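Local coordinates for protein acetyltransferase, GNAT family (PDB 2OH1) that probably transfers an acetyl group from acetyl-coenzyme A to an acceptor that is not yet identified, as many members of the GNAT family do, at residues A[67-72]-A[78-83]; A[12-17]-A[116-121]. All coordinates share one frame; numbering follows the deposited sequence.

Contact 1 (A[67-72]-A[78-83]); sequences VALFET and AGAMII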
loop_
_atom_site.group_PDB
_atom_site.type_symbol
_atom_site.label_atom_id
_atom_site.label_comp_id
_atom_site.label_asym_id
_atom_site.label_seq_id
_atom_site.Cartn_x
_atom_site.Cartn_y
_atom_site.Cartn_z
ATOM N N VAL A 67 -6.611 5.782 -3.670
ATOM C CA VAL A 67 -6.033 4.888 -4.639
ATOM C C VAL A 67 -5.068 5.627 -5.525
ATOM O O VAL A 67 -5.444 6.579 -6.226
ATOM C CB VAL A 67 -7.097 4.245 -5.513
ATOM C CG1 VAL A 67 -6.419 3.189 -6.435
ATOM C CG2 VAL A 67 -8.203 3.559 -4.723
ATOM N N ALA A 68 -3.819 5.225 -5.543
ATOM C CA ALA A 68 -2.796 5.831 -6.412
ATOM C C ALA A 68 -2.422 4.844 -7.488
ATOM O O ALA A 68 -2.233 3.653 -7.183
ATOM C CB ALA A 68 -1.577 6.199 -5.605
ATOM N N LEU A 69 -2.361 5.293 -8.747
ATOM C CA LEU A 69 -2.059 4.485 -9.890
ATOM C C LEU A 69 -0.706 4.891 -10.453
ATOM O O LEU A 69 -0.389 6.062 -10.548
ATOM C CB LEU A 69 -3.120 4.737 -10.961
ATOM C CG LEU A 69 -4.562 4.419 -10.505
ATOM C CD1 LEU A 69 -5.529 4.690 -11.723
ATOM C CD2 LEU A 69 -4.691 3.029 -9.936
ATOM N N PHE A 70 0.040 3.896 -10.909
ATOM C CA PHE A 70 1.437 4.052 -11.387
ATOM C C PHE A 70 1.428 3.453 -12.784
ATOM O O PHE A 70 1.184 2.246 -12.935
ATOM C CB PHE A 70 2.400 3.331 -10.429
ATOM C CG PHE A 70 2.385 3.928 -9.077
ATOM C CD1 PHE A 70 1.386 3.582 -8.172
ATOM C CD2 PHE A 70 3.323 4.882 -8.733
ATOM C CE1 PHE A 70 1.340 4.209 -6.926
ATOM C CE2 PHE A 70 3.263 5.511 -7.445
ATOM C CZ PHE A 70 2.258 5.165 -6.579
ATOM N N GLU A 71 1.604 4.309 -13.789
ATOM C CA GLU A 71 1.450 3.928 -15.190
ATOM C C GLU A 71 2.720 4.207 -16.009
ATOM O O GLU A 71 3.445 5.176 -15.721
ATOM C CB GLU A 71 0.237 4.653 -15.775
ATOM C CG GLU A 71 -1.079 4.265 -15.142
ATOM C CD GLU A 71 -2.237 5.159 -15.604
ATOM O OE1 GLU A 71 -2.068 6.375 -15.709
ATOM O OE2 GLU A 71 -3.337 4.608 -15.840
ATOM N N THR A 72 2.893 3.475 -17.095
ATOM C CA THR A 72 3.935 3.833 -18.058
ATOM C C THR A 72 3.421 4.962 -18.947
ATOM O O THR A 72 2.219 5.197 -19.001
ATOM C CB THR A 72 4.320 2.623 -18.915
ATOM O OG1 THR A 72 3.191 2.249 -19.720
ATOM C CG2 THR A 72 4.749 1.428 -18.026
ATOM N N ALA A 78 1.192 -0.246 -14.179
ATOM C CA ALA A 78 2.292 -0.958 -13.509
ATOM C C ALA A 78 2.049 -1.317 -12.073
ATOM O O ALA A 78 2.530 -2.316 -11.574
ATOM C CB ALA A 78 3.607 -0.125 -13.591
ATOM N N GLY A 79 1.325 -0.463 -11.358
ATOM C CA GLY A 79 1.012 -0.729 -9.971
ATOM C C GLY A 79 -0.123 0.125 -9.470
ATOM O O GLY A 79 -0.500 1.134 -10.115
ATOM N N ALA A 80 -0.696 -0.303 -8.357
ATOM C CA ALA A 80 -1.721 0.456 -7.668
ATOM C C ALA A 80 -1.536 0.293 -6.194
ATOM O O ALA A 80 -1.196 -0.803 -5.735
ATOM C CB ALA A 80 -3.127 0.014 -8.117
HETATM N N MSE A 81 -1.822 1.345 -5.463
HETATM C CA MSE A 81 -1.665 1.381 -4.049
HETATM C C MSE A 81 -2.939 1.881 -3.375
HETATM O O MSE A 81 -3.476 2.918 -3.775
HETATM C CB MSE A 81 -0.531 2.284 -3.720
HETATM C CG MSE A 81 -0.265 2.457 -2.255
HETATM SE SE MSE A 81 1.371 3.374 -1.788
HETATM C CE MSE A 81 0.961 5.005 -2.618
ATOM N N ILE A 82 -3.364 1.138 -2.356
ATOM C CA ILE A 82 -4.495 1.447 -1.511
ATOM C C ILE A 82 -3.969 1.989 -0.216
ATOM O O ILE A 82 -3.189 1.373 0.551
ATOM C CB ILE A 82 -5.419 0.218 -1.286
ATOM C CG1 ILE A 82 -5.809 -0.439 -2.635
ATOM C CG2 ILE A 82 -6.651 0.675 -0.487
ATOM C CD1 ILE A 82 -6.290 0.514 -3.773
ATOM N N ILE A 83 -4.389 3.185 0.067
ATOM C CA ILE A 83 -4.147 3.646 1.404
ATOM C C ILE A 83 -5.421 3.971 2.176
ATOM O O ILE A 83 -6.542 3.979 1.634
ATOM C CB ILE A 83 -3.294 4.824 1.378
ATOM C CG1 ILE A 83 -4.102 6.059 1.011
ATOM C CG2 ILE A 83 -2.103 4.643 0.454
ATOM C CD1 ILE A 83 -3.144 7.294 1.051
#
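Phe70 and Gly79 pair across an antiparallel beta hairpin, formed by the sequence-adjacent strands 67-71 and 77-84 of the mixed GNAT sheet, and their junction illustrates how one extra residue can be absorbed without breaking a ladder. Ala78 and Gly79 both face Phe70, a classic beta bulge: Phe70 O is gripped twice, by Ala78 N at 2.8 Å and by Gly79 N at 3.1 Å. Regular pairing follows, and Ala68 and Met81 exchange two nearly straight backbone bonds, the one from Ala68 N to Met81 O closing at 166°.

The packed side of the hairpin carries Ala68, Phe70 and Met81, under helix 120-134, whose Met124 touches both larger side chains. With chi1 at -64°, CG of Phe70 stands beside its own backbone N, and the ring turns an edge, in plane, to Gly79 O. The selenomethionine Met81 starts out extended and bends at chi3 (62°), which places its methyl CE 4.2 Å from Phe70 CZ, again near the ring plane, and beside Ala68 CB. On the buried face of Val67, Leu69, Ala80 and Ile82 the middle is sparser, Leu69 reaching Ala80 CB through CD2 alone. Toward the turn the contact thins out. Partly exposed Glu71 points away from the partner strand, its carboxylate held in a salt bridge by Arg17 of the neighbouring strand, and Thr72 OG1 turns to Ala76 N. Val67 and Ile82, side by side, close up the far end of that sparser face, Ile82 CD1 sitting 3.7 Å from Val67 CG2 and 3.8 Å from Val67 CG1.

Contact 2 (A[12-17]-A[116-121]); sequences LEFLVR and SGISLS. With EDO (1,2-ethanediol), chain G.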
loop_
_atom_site.group_PDB
_atom_site.type_symbol
_atom_site.label_atom_id
_atom_site.label_comp_id
_atom_site.label_asym_id
_atom_site.label_seq_id
_atom_site.Cartn_x
_atom_site.Cartn_y
_atom_site.Cartn_z
ATOM N N LEU A 12 13.617 2.926 -14.990
ATOM C CA LEU A 12 12.495 3.120 -15.912
ATOM C C LEU A 12 11.539 4.216 -15.333
ATOM O O LEU A 12 11.413 4.359 -14.122
ATOM C CB LEU A 12 11.717 1.778 -16.100
ATOM C CG LEU A 12 12.576 0.540 -16.460
ATOM C CD1 LEU A 12 11.887 -0.828 -16.223
ATOM C CD2 LEU A 12 13.109 0.670 -17.925
ATOM N N GLU A 13 10.835 4.935 -16.179
ATOM C CA GLU A 13 9.999 6.062 -15.770
ATOM C C GLU A 13 8.485 5.671 -15.699
ATOM O O GLU A 13 7.993 4.943 -16.560
ATOM C CB GLU A 13 10.167 7.228 -16.763
ATOM N N PHE A 14 7.784 6.157 -14.672
ATOM C CA PHE A 14 6.352 5.910 -14.476
ATOM C C PHE A 14 5.694 7.217 -14.074
ATOM O O PHE A 14 6.347 8.094 -13.507
ATOM C CB PHE A 14 6.071 4.840 -13.357
ATOM C CG PHE A 14 6.746 3.506 -13.608
ATOM C CD1 PHE A 14 8.089 3.328 -13.239
ATOM C CD2 PHE A 14 6.084 2.446 -14.284
ATOM C CE1 PHE A 14 8.749 2.154 -13.468
ATOM C CE2 PHE A 14 6.806 1.246 -14.558
ATOM C CZ PHE A 14 8.122 1.114 -14.114
ATOM N N LEU A 15 4.415 7.328 -14.374
ATOM C CA LEU A 15 3.603 8.438 -14.033
ATOM C C LEU A 15 2.636 8.037 -12.934
ATOM O O LEU A 15 2.078 6.956 -12.981
ATOM C CB LEU A 15 2.763 8.869 -15.251
ATOM C CG LEU A 15 3.614 9.200 -16.507
ATOM C CD1 LEU A 15 2.720 9.343 -17.725
ATOM C CD2 LEU A 15 4.453 10.441 -16.238
ATOM N N VAL A 16 2.469 8.912 -11.946
ATOM C CA VAL A 16 1.591 8.647 -10.804
ATOM C C VAL A 16 0.403 9.599 -10.805
ATOM O O VAL A 16 0.554 10.797 -10.966
ATOM C CB VAL A 16 2.330 8.758 -9.427
ATOM C CG1 VAL A 16 3.143 10.035 -9.305
ATOM C CG2 VAL A 16 1.308 8.630 -8.258
ATOM N N ARG A 17 -0.791 9.057 -10.590
ATOM C CA ARG A 17 -1.984 9.881 -10.456
ATOM C C ARG A 17 -2.950 9.193 -9.506
ATOM O O ARG A 17 -2.929 7.952 -9.327
ATOM C CB ARG A 17 -2.645 10.122 -11.818
ATOM C CG ARG A 17 -3.256 8.890 -12.414
ATOM C CD ARG A 17 -3.719 9.067 -13.846
ATOM N NE ARG A 17 -4.161 7.830 -14.477
ATOM C CZ ARG A 17 -5.390 7.368 -14.399
ATOM N NH1 ARG A 17 -6.331 8.012 -13.735
ATOM N NH2 ARG A 17 -5.697 6.232 -15.027
ATOM N N SER A 116 7.537 -6.384 -11.874
ATOM C CA SER A 116 7.960 -6.887 -10.570
ATOM C C SER A 116 9.496 -6.947 -10.529
ATOM O O SER A 116 10.140 -7.056 -11.545
ATOM C CB SER A 116 7.298 -8.221 -10.283
ATOM O OG SER A 116 7.710 -9.154 -11.227
ATOM N N GLY A 117 10.094 -6.893 -9.337
ATOM C CA GLY A 117 11.570 -6.955 -9.197
ATOM C C GLY A 117 12.417 -5.717 -9.517
ATOM O O GLY A 117 13.653 -5.774 -9.669
ATOM N N ILE A 118 11.778 -4.579 -9.648
ATOM C CA ILE A 118 12.492 -3.342 -9.846
ATOM C C ILE A 118 12.298 -2.447 -8.588
ATOM O O ILE A 118 12.591 -1.261 -8.644
ATOM C CB ILE A 118 12.107 -2.591 -11.174
ATOM C CG1 ILE A 118 10.632 -2.222 -11.261
ATOM C CG2 ILE A 118 12.525 -3.456 -12.406
ATOM C CD1 ILE A 118 10.269 -1.352 -12.488
ATOM N N SER A 119 11.752 -3.045 -7.524
ATOM C CA SER A 119 11.415 -2.306 -6.276
ATOM C C SER A 119 10.485 -1.132 -6.566
ATOM O O SER A 119 10.596 -0.008 -6.024
ATOM C CB SER A 119 12.675 -1.895 -5.495
ATOM O OG SER A 119 13.368 -3.053 -5.020
ATOM N N LEU A 120 9.541 -1.333 -7.497
ATOM C CA LEU A 120 8.545 -0.315 -7.726
ATOM C C LEU A 120 7.771 0.036 -6.429
ATOM O O LEU A 120 7.420 1.195 -6.240
ATOM C CB LEU A 120 7.612 -0.769 -8.878
ATOM C CG LEU A 120 6.549 0.242 -9.315
ATOM C CD1 LEU A 120 7.188 1.460 -9.901
ATOM C CD2 LEU A 120 5.540 -0.432 -10.319
ATOM N N SER A 121 7.574 -0.956 -5.556
ATOM C CA SER A 121 6.855 -0.734 -4.297
ATOM C C SER A 121 7.571 0.323 -3.465
ATOM O O SER A 121 6.906 1.039 -2.752
ATOM C CB SER A 121 6.680 -2.050 -3.515
ATOM O OG SER A 121 7.930 -2.662 -3.309
HETATM C C1 EDO G . 15.378 -2.225 -2.183
HETATM O O1 EDO G . 15.463 -2.214 -3.620
HETATM C C2 EDO G . 15.285 -0.790 -1.669
HETATM O O2 EDO G . 16.093 -0.475 -0.526
#
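Two torsions bring Phe14 and Leu120 together: chi1 of -57° puts Phe14 CG beside its own backbone N and anti to the carbonyl carbon, while chi1 of -176° holds Leu120 CG anti to its own backbone N, beside the carbonyl carbon, and carries the branch across to strand 12-18. The leucine methyl CD1 then lies over one face of the ring, 4.1 Å from the centroid of Phe14 and only 18° off the normal, a CH-pi contact displaced toward the rim at Phe14 CD1 and CE1. The Ile118 and Phe14 side chains run toward each other, with Ile118 CD1 3.7 Å from Phe14 CZ, oblique to the ring.

In the GNAT fold, the turn leading into the helix after the long central strand usually holds the pyrophosphate of acetyl-coenzyme A; 116-121 occupies that position, joining strand 103-111 to helix 120-134. An unidentified ligand, probably from the crystallisation liquor, accepts hydrogen bonds from the backbone N atoms of Gly117 and Ser119, which would fit such a pocket. Ser119 is the N-cap residue, but its hydroxyl makes no capping bond: OG instead pairs at 2.7 Å with O1 of an ethanediol of probably the same origin. Phe115 meets the Phe14 ring edge-to-face, and strand 7-9 adds Ile7 and Ala9 around Phe14 and Leu120. At the exposed margin, Leu12 crosses Ile118 at about a right angle, and the two CD1 methyls of Leu12 and Ile118 stand 4.1 Å apart.

How the contacts relate
After the short strand 7-9 near the N terminus, the chain lays down strand 12-18, one partner of contact 2, and passes through three helices before reaching the hairpin. Contact 1 closes a short loop of five residues between 67-72 and 78-83. Contact 2 closes only much later, when 116-121 returns to strand 12-18 across 98 intervening residues, so the hairpin lies wholly within that wide loop and the two closures nest without crossing. They are also joined directly: strands 12-18 and 67-71 are sheet neighbours, with Leu69 and Glu71 paired to Arg17 and Leu15, and Ala78 packs against Phe14. Together they tie the N-terminal strands, the hairpin and the start of helix 120-134.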